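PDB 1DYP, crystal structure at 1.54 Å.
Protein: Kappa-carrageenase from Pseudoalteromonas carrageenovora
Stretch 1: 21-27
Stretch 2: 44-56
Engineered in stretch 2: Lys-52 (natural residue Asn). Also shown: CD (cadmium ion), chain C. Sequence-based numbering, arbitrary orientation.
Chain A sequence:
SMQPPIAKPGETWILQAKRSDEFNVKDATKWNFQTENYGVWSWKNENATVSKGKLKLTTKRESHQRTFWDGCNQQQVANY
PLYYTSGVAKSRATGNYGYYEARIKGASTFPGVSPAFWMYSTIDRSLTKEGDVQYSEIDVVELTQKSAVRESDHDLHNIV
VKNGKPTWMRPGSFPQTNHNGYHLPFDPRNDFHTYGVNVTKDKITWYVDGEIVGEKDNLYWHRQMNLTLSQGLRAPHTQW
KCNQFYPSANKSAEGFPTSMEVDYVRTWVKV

Stretch 1, residues 21-27: DEFNVKD
Stretch 2 (44-56) KNENATVSKGKLK

The contact joins an irregular segment, residues 21-27, to a β-hairpin preceded by a 3-10 segment at 45-47. The ammonium group of Lys-26 makes all three direct hydrogen bonds between the stretches. The side chain is fully extended (all four chi angles t) and runs from its CB, which points toward the hairpin, to a pocket of three oxygens: Lys-26 NZ donates to Asn-45 OD1 at 2.8 Å, to Asn-45 O at 2.8 Å and to Ala-48 O at 2.7 Å. Asn-45, with chi1 t and chi2 at 55°, thus offers side-chain and backbone oxygens to the same donor, while Asn-45 O also accepts a hydrogen bond from Ala-48 N at 3.1 Å.

At the other end, a cadmium ion ties the backbones together, bound by Glu-22 O at 2.4 Å and Gly-53 O at 2.3 Å. Three waters and ligands elsewhere in the structure complete its shell. The shared metal accounts for the 3.3 Å approach of Glu-22 O to Gly-53 O, two acceptors that cannot pair directly. Water 3, a metal ligand, also donates to Asn-24 OD1 (2.8 Å); water 2 accepts from Gly-53 N (2.7 Å) and donates to Asn-24 O (2.9 Å).

The hairpin reverses through a type I' turn from Ser-51 to Lys-54, with engineered Lys-52 at phi/psi 45/54 and Gly-53 at 78/4. In register, Asn-24 CA lies 4.6 Å from Gly-53 CA, and Lys-26 CA 5.5 Å from Val-50 CA. Phe-23 also has positive phi (56/54); its N donates to Asp-21 OD1 at 2.8 Å, and its O lies 3.3 Å from Gly-53 CA in a CA-H...O contact.

Packing centres on Phe-23 (chi1 m, chi2 -57°): Leu-55 CB sits over one ring face, 3.6 Å from the Phe-23 ring centroid. Val-50 (chi1 t) places CG2 3.7 Å from Lys-26 CB and CG1 3.2 Å from Phe-23 O.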

# COMPACT_ATOMS: atom_id res chain seq x y z
N ASP A 21 -14.91 4.05 -3.01
CA ASP A 21 -15.85 2.95 -2.86
C ASP A 21 -16.25 2.83 -1.39
O ASP A 21 -15.40 2.90 -0.51
CB ASP A 21 -15.19 1.64 -3.32
CG ASP A 21 -16.21 0.60 -3.78
OD1 ASP A 21 -17.27 0.46 -3.14
OD2 ASP A 21 -15.93 -0.09 -4.78
N GLU A 22 -17.54 2.66 -1.14
CA GLU A 22 -18.03 2.52 0.23
C GLU A 22 -18.12 1.03 0.56
O GLU A 22 -18.49 0.63 1.66
CB GLU A 22 -19.40 3.18 0.39
CG GLU A 22 -19.38 4.69 0.20
CD GLU A 22 -18.55 5.40 1.25
OE1 GLU A 22 -18.81 5.20 2.46
OE2 GLU A 22 -17.63 6.16 0.87
N PHE A 23 -17.77 0.21 -0.43
CA PHE A 23 -17.75 -1.24 -0.31
C PHE A 23 -19.03 -1.94 0.12
O PHE A 23 -19.06 -2.74 1.07
CB PHE A 23 -16.57 -1.67 0.57
CG PHE A 23 -15.24 -1.34 -0.04
CD1 PHE A 23 -14.91 -1.83 -1.30
CD2 PHE A 23 -14.34 -0.50 0.60
CE1 PHE A 23 -13.71 -1.49 -1.92
CE2 PHE A 23 -13.13 -0.14 -0.01
CZ PHE A 23 -12.82 -0.64 -1.26
N ASN A 24 -20.10 -1.65 -0.61
CA ASN A 24 -21.39 -2.28 -0.37
C ASN A 24 -21.40 -3.51 -1.27
O ASN A 24 -22.09 -4.49 -0.98
CB ASN A 24 -22.52 -1.33 -0.75
CG ASN A 24 -22.60 -0.13 0.18
OD1 ASN A 24 -22.61 -0.29 1.39
ND2 ASN A 24 -22.67 1.06 -0.39
N VAL A 25 -20.63 -3.45 -2.35
CA VAL A 25 -20.52 -4.56 -3.29
C VAL A 25 -19.08 -4.69 -3.74
O VAL A 25 -18.29 -3.76 -3.59
CB VAL A 25 -21.40 -4.36 -4.54
CG1 VAL A 25 -22.87 -4.25 -4.14
CG2 VAL A 25 -20.94 -3.12 -5.29
N LYS A 26 -18.73 -5.85 -4.30
CA LYS A 26 -17.39 -6.09 -4.81
C LYS A 26 -17.45 -5.69 -6.28
O LYS A 26 -18.02 -6.39 -7.11
CB LYS A 26 -17.02 -7.57 -4.67
CG LYS A 26 -15.61 -7.89 -5.13
CD LYS A 26 -15.23 -9.32 -4.80
CE LYS A 26 -13.85 -9.65 -5.36
NZ LYS A 26 -13.43 -11.05 -5.07
N ASP A 27 -16.86 -4.53 -6.58
CA ASP A 27 -16.87 -3.97 -7.93
C ASP A 27 -15.61 -4.26 -8.73
O ASP A 27 -14.62 -3.54 -8.63
CB ASP A 27 -17.07 -2.46 -7.81
CG ASP A 27 -17.31 -1.78 -9.14
OD1 ASP A 27 -17.11 -2.42 -10.19
OD2 ASP A 27 -17.70 -0.60 -9.12
N LYS A 44 -5.09 -13.55 -4.76
CA LYS A 44 -6.17 -14.41 -5.21
C LYS A 44 -7.46 -13.63 -5.08
O LYS A 44 -7.75 -13.06 -4.02
CB LYS A 44 -6.25 -15.69 -4.39
CG LYS A 44 -5.05 -16.62 -4.55
CD LYS A 44 -4.92 -17.15 -5.97
CE LYS A 44 -3.73 -18.10 -6.09
NZ LYS A 44 -3.58 -18.69 -7.45
N ASN A 45 -8.23 -13.59 -6.16
CA ASN A 45 -9.50 -12.89 -6.18
C ASN A 45 -10.40 -13.31 -5.03
O ASN A 45 -11.10 -12.48 -4.45
CB ASN A 45 -10.21 -13.14 -7.51
CG ASN A 45 -11.59 -12.52 -7.56
OD1 ASN A 45 -11.75 -11.32 -7.35
ND2 ASN A 45 -12.60 -13.34 -7.85
N GLU A 46 -10.37 -14.59 -4.68
CA GLU A 46 -11.21 -15.08 -3.60
C GLU A 46 -10.80 -14.56 -2.23
O GLU A 46 -11.57 -14.67 -1.27
CB GLU A 46 -11.25 -16.61 -3.59
CG GLU A 46 -9.99 -17.30 -3.09
CD GLU A 46 -10.18 -18.80 -2.95
OE1 GLU A 46 -10.35 -19.49 -3.97
OE2 GLU A 46 -10.16 -19.30 -1.80
N ASN A 47 -9.60 -13.99 -2.13
CA ASN A 47 -9.13 -13.46 -0.86
C ASN A 47 -9.66 -12.05 -0.62
O ASN A 47 -9.40 -11.44 0.41
CB ASN A 47 -7.60 -13.46 -0.81
CG ASN A 47 -7.04 -14.84 -0.54
OD1 ASN A 47 -5.84 -15.07 -0.65
ND2 ASN A 47 -7.91 -15.77 -0.17
N ALA A 48 -10.39 -11.53 -1.60
CA ALA A 48 -10.98 -10.20 -1.49
C ALA A 48 -12.49 -10.40 -1.45
O ALA A 48 -13.10 -10.86 -2.42
CB ALA A 48 -10.60 -9.35 -2.70
N THR A 49 -13.10 -10.09 -0.31
CA THR A 49 -14.54 -10.26 -0.17
C THR A 49 -15.19 -8.99 0.36
O THR A 49 -14.57 -8.22 1.09
CB THR A 49 -14.88 -11.43 0.77
OG1 THR A 49 -14.29 -11.20 2.06
CG2 THR A 49 -14.36 -12.74 0.20
N VAL A 50 -16.43 -8.78 -0.04
CA VAL A 50 -17.17 -7.62 0.42
C VAL A 50 -18.42 -8.13 1.12
O VAL A 50 -19.24 -8.82 0.51
CB VAL A 50 -17.56 -6.70 -0.75
CG1 VAL A 50 -18.46 -5.58 -0.26
CG2 VAL A 50 -16.31 -6.12 -1.39
N SER A 51 -18.53 -7.81 2.40
CA SER A 51 -19.66 -8.24 3.19
C SER A 51 -20.01 -7.16 4.22
O SER A 51 -19.14 -6.59 4.85
CB SER A 51 -19.34 -9.54 3.92
OG SER A 51 -20.40 -9.93 4.77
N LYS A 52 -21.30 -6.91 4.35
CA LYS A 52 -21.82 -5.93 5.28
C LYS A 52 -21.09 -4.60 5.33
O LYS A 52 -20.69 -4.12 6.39
CB LYS A 52 -21.90 -6.51 6.69
CG LYS A 52 -22.96 -7.63 6.86
CD LYS A 52 -24.13 -7.57 5.88
CE LYS A 52 -23.66 -8.05 4.53
N GLY A 53 -20.96 -3.99 4.15
CA GLY A 53 -20.34 -2.67 4.08
C GLY A 53 -18.83 -2.58 4.16
O GLY A 53 -18.30 -1.48 4.18
N LYS A 54 -18.13 -3.71 4.22
CA LYS A 54 -16.68 -3.65 4.29
C LYS A 54 -15.98 -4.60 3.34
O LYS A 54 -16.47 -5.70 3.05
CB LYS A 54 -16.17 -3.95 5.71
CG LYS A 54 -16.39 -2.84 6.72
CD LYS A 54 -17.70 -2.99 7.46
CE LYS A 54 -17.83 -1.90 8.51
N LEU A 55 -14.83 -4.16 2.85
CA LEU A 55 -14.00 -4.97 1.98
C LEU A 55 -13.06 -5.69 2.94
O LEU A 55 -12.46 -5.06 3.81
CB LEU A 55 -13.17 -4.10 1.04
CG LEU A 55 -12.02 -4.82 0.32
CD1 LEU A 55 -12.59 -5.78 -0.72
CD2 LEU A 55 -11.10 -3.80 -0.33
N LYS A 56 -12.95 -7.00 2.78
CA LYS A 56 -12.07 -7.79 3.62
C LYS A 56 -10.99 -8.38 2.74
O LYS A 56 -11.29 -9.06 1.76
CB LYS A 56 -12.85 -8.91 4.31
CG LYS A 56 -11.99 -9.85 5.14
CD LYS A 56 -12.80 -10.96 5.82
CE LYS A 56 -13.60 -10.44 6.99
NZ LYS A 56 -14.29 -11.55 7.73
CD CD C . -18.71 0.75 4.00
O HOH W 1 -18.95 3.11 4.14
O HOH W 2 -21.42 -5.20 1.76
O HOH W 3 -20.94 0.82 3.37
O HOH W 4 -20.21 0.52 6.08